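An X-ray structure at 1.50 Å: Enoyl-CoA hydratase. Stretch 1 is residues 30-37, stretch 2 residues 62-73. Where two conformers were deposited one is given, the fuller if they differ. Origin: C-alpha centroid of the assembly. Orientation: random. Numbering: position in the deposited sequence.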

# COMPACT_ATOMS: atom_id res chain seq x y z
N HIS A 30 13.25 35.43 -2.60
CA HIS A 30 14.29 35.79 -1.60
C HIS A 30 14.68 34.67 -0.63
O HIS A 30 15.83 34.59 -0.20
CB HIS A 30 13.92 37.09 -0.85
CG HIS A 30 12.84 36.94 0.19
ND1 HIS A 30 11.52 36.70 -0.14
CD2 HIS A 30 12.88 37.02 1.54
CE1 HIS A 30 10.80 36.63 0.97
NE2 HIS A 30 11.60 36.82 2.00
N ASN A 31 13.74 33.77 -0.33
CA ASN A 31 14.05 32.63 0.54
C ASN A 31 13.69 31.25 -0.05
O ASN A 31 13.41 30.30 0.69
CB ASN A 31 13.44 32.82 1.95
CG ASN A 31 11.92 33.00 1.93
OD1 ASN A 31 11.32 33.43 2.92
ND2 ASN A 31 11.30 32.67 0.80
N ARG A 32 13.72 31.15 -1.38
CA ARG A 32 13.43 29.89 -2.09
C ARG A 32 12.04 29.30 -1.76
O ARG A 32 11.91 28.08 -1.57
CB ARG A 32 14.54 28.84 -1.86
CG ARG A 32 15.91 29.24 -2.42
CD ARG A 32 17.05 28.28 -2.00
NE ARG A 32 16.96 26.97 -2.64
CZ ARG A 32 16.94 25.80 -1.99
NH1 ARG A 32 17.05 25.77 -0.66
NH2 ARG A 32 16.85 24.66 -2.66
N ASN A 33 11.03 30.16 -1.71
CA ASN A 33 9.65 29.75 -1.41
C ASN A 33 9.47 29.08 -0.04
O ASN A 33 8.71 28.10 0.11
CB ASN A 33 9.06 28.90 -2.56
CG ASN A 33 8.96 29.66 -3.89
OD1 ASN A 33 8.78 30.88 -3.93
ND2 ASN A 33 9.03 28.92 -5.01
N ALA A 34 10.17 29.59 0.97
CA ALA A 34 10.07 29.06 2.34
C ALA A 34 8.71 29.34 2.99
O ALA A 34 8.02 30.30 2.64
CB ALA A 34 11.21 29.61 3.23
N LEU A 35 8.35 28.49 3.96
CA LEU A 35 7.05 28.58 4.65
C LEU A 35 6.98 29.62 5.79
O LEU A 35 6.84 29.27 6.96
CB LEU A 35 6.63 27.19 5.16
CG LEU A 35 6.42 26.11 4.10
CD1 LEU A 35 6.79 24.73 4.64
CD2 LEU A 35 4.99 26.12 3.56
N SER A 36 7.08 30.90 5.42
CA SER A 36 6.95 32.01 6.37
C SER A 36 5.50 32.19 6.84
O SER A 36 4.57 31.68 6.19
CB SER A 36 7.45 33.31 5.73
OG SER A 36 6.64 33.71 4.64
N THR A 37 5.28 32.93 7.94
CA THR A 37 3.92 33.21 8.44
C THR A 37 3.04 33.86 7.37
O THR A 37 1.88 33.49 7.19
CB THR A 37 3.94 34.13 9.71
OG1 THR A 37 4.64 33.48 10.77
CG2 THR A 37 2.53 34.48 10.18
N ALA A 62 1.24 25.87 -8.11
CA ALA A 62 2.43 26.06 -8.96
C ALA A 62 3.53 26.87 -8.22
O ALA A 62 3.33 27.28 -7.06
CB ALA A 62 2.02 26.75 -10.28
N HIS A 63 4.68 27.09 -8.88
CA HIS A 63 5.79 27.88 -8.28
C HIS A 63 6.60 28.65 -9.34
O HIS A 63 6.63 28.24 -10.52
CB HIS A 63 6.74 27.01 -7.41
CG HIS A 63 7.59 26.05 -8.20
ND1 HIS A 63 8.92 26.29 -8.50
CD2 HIS A 63 7.30 24.84 -8.73
CE1 HIS A 63 9.40 25.27 -9.19
NE2 HIS A 63 8.44 24.38 -9.35
N THR A 64 7.21 29.76 -8.91
CA THR A 64 8.30 30.41 -9.67
C THR A 64 9.65 29.90 -9.15
O THR A 64 9.72 29.29 -8.08
CB THR A 64 8.24 31.98 -9.60
OG1 THR A 64 8.42 32.41 -8.25
CG2 THR A 64 6.93 32.53 -10.16
N GLY A 65 10.71 30.16 -9.92
CA GLY A 65 12.08 29.79 -9.52
C GLY A 65 12.47 28.31 -9.60
O GLY A 65 11.66 27.47 -9.99
N GLY A 66 13.71 28.00 -9.21
CA GLY A 66 14.28 26.65 -9.31
C GLY A 66 13.99 25.71 -8.14
O GLY A 66 14.39 24.54 -8.19
N THR A 67 13.32 26.23 -7.11
CA THR A 67 12.93 25.46 -5.91
C THR A 67 11.39 25.55 -5.73
O THR A 67 10.82 26.66 -5.67
CB THR A 67 13.69 25.96 -4.63
OG1 THR A 67 15.09 25.71 -4.76
CG2 THR A 67 13.19 25.28 -3.33
N PHE A 68 10.73 24.39 -5.64
CA PHE A 68 9.28 24.34 -5.30
C PHE A 68 9.04 24.89 -3.89
O PHE A 68 8.26 25.86 -3.72
CB PHE A 68 8.70 22.91 -5.48
CG PHE A 68 7.26 22.74 -4.97
CD1 PHE A 68 7.02 22.13 -3.73
CD2 PHE A 68 6.16 23.18 -5.72
CE1 PHE A 68 5.72 21.96 -3.23
CE2 PHE A 68 4.84 23.01 -5.23
CZ PHE A 68 4.63 22.40 -3.97
N CYS A 69 9.72 24.29 -2.90
CA CYS A 69 9.67 24.69 -1.48
C CYS A 69 10.74 23.94 -0.68
O CYS A 69 10.78 22.71 -0.71
CB CYS A 69 8.28 24.42 -0.86
SG CYS A 69 8.09 24.83 0.93
N ALA A 70 11.57 24.67 0.07
CA ALA A 70 12.68 24.04 0.80
C ALA A 70 12.46 23.93 2.31
O ALA A 70 13.39 23.56 3.05
CB ALA A 70 14.00 24.71 0.50
N GLY A 71 11.25 24.26 2.76
CA GLY A 71 10.87 24.05 4.16
C GLY A 71 10.62 25.32 4.95
O GLY A 71 10.21 26.34 4.39
N ALA A 72 10.88 25.25 6.26
CA ALA A 72 10.61 26.38 7.16
C ALA A 72 11.55 27.57 6.97
O ALA A 72 12.70 27.41 6.57
CB ALA A 72 10.64 25.91 8.61
N ASP A 73 11.02 28.76 7.26
CA ASP A 73 11.77 30.00 7.24
C ASP A 73 12.58 30.11 8.53
O ASP A 73 12.03 30.33 9.60
CB ASP A 73 10.81 31.19 7.11
CG ASP A 73 11.52 32.54 6.95
OD1 ASP A 73 12.66 32.70 7.44
OD2 ASP A 73 10.91 33.45 6.35
O HOH W 1 12.43 27.27 0.77
O HOH W 2 10.51 31.83 -6.05

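What joins the two backbones directly? A single strong hydrogen bond does so: Leu35 N donates to Gly71 O over 2.9 Å, and its N-H...O angle of 169° is nearly straight. The same carbonyl receives a CA-H...O contact, with Ala34 CA 3.4 Å from Gly71 O, so two successive residues of the first stretch converge on one acceptor. Gly71 suits this turn: at its backbone angles a CB would be jammed against the carbonyl O of the residue before.

How does Asn33 hold the loop around it? Its CA-to-CB bond points toward the second stretch, and ND2 lies among several backbone carbonyls. Asn33 ND2 donates to Thr67 O at 3.0 Å and to Thr64 O at 3.2 Å, and a weak bond reaches Phe68 O at 3.4 Å. One amide group thus ties together both ends of the segment from Thr64 to Phe68. Thr64 O also accepts from His63 ND1 at 3.1 Å, a bond within the second stretch.

What does the long side chain of Arg32 do? It reaches across to the second stretch and brings its guanidinium to Thr67. Arg32 NH2 lies 2.9 Å and Arg32 NE 3.1 Å from Thr67 OG1, but both hydrogen bonds are weak, with angles near 120°. Thr67 CG2 lies over one face of the guanidinium, so the threonine offers it both a polar and an apolar contact.

Where do water and apolar atoms complete the contact? Water 1 bridges the backbones, donating to Arg32 O at 2.5 Å and accepting from Ala70 N at 2.8 Å. Water 2 lies between the side chains of Asn33 and Thr64, 2.9 Å from Asn33 OD1 and 3.1 Å from Thr64 OG1. Apolar packing is modest: Leu35 CG rests 3.8 Å from Cys69 SG, and Ala34 CB lies 4.2 Å from Asp73 CB.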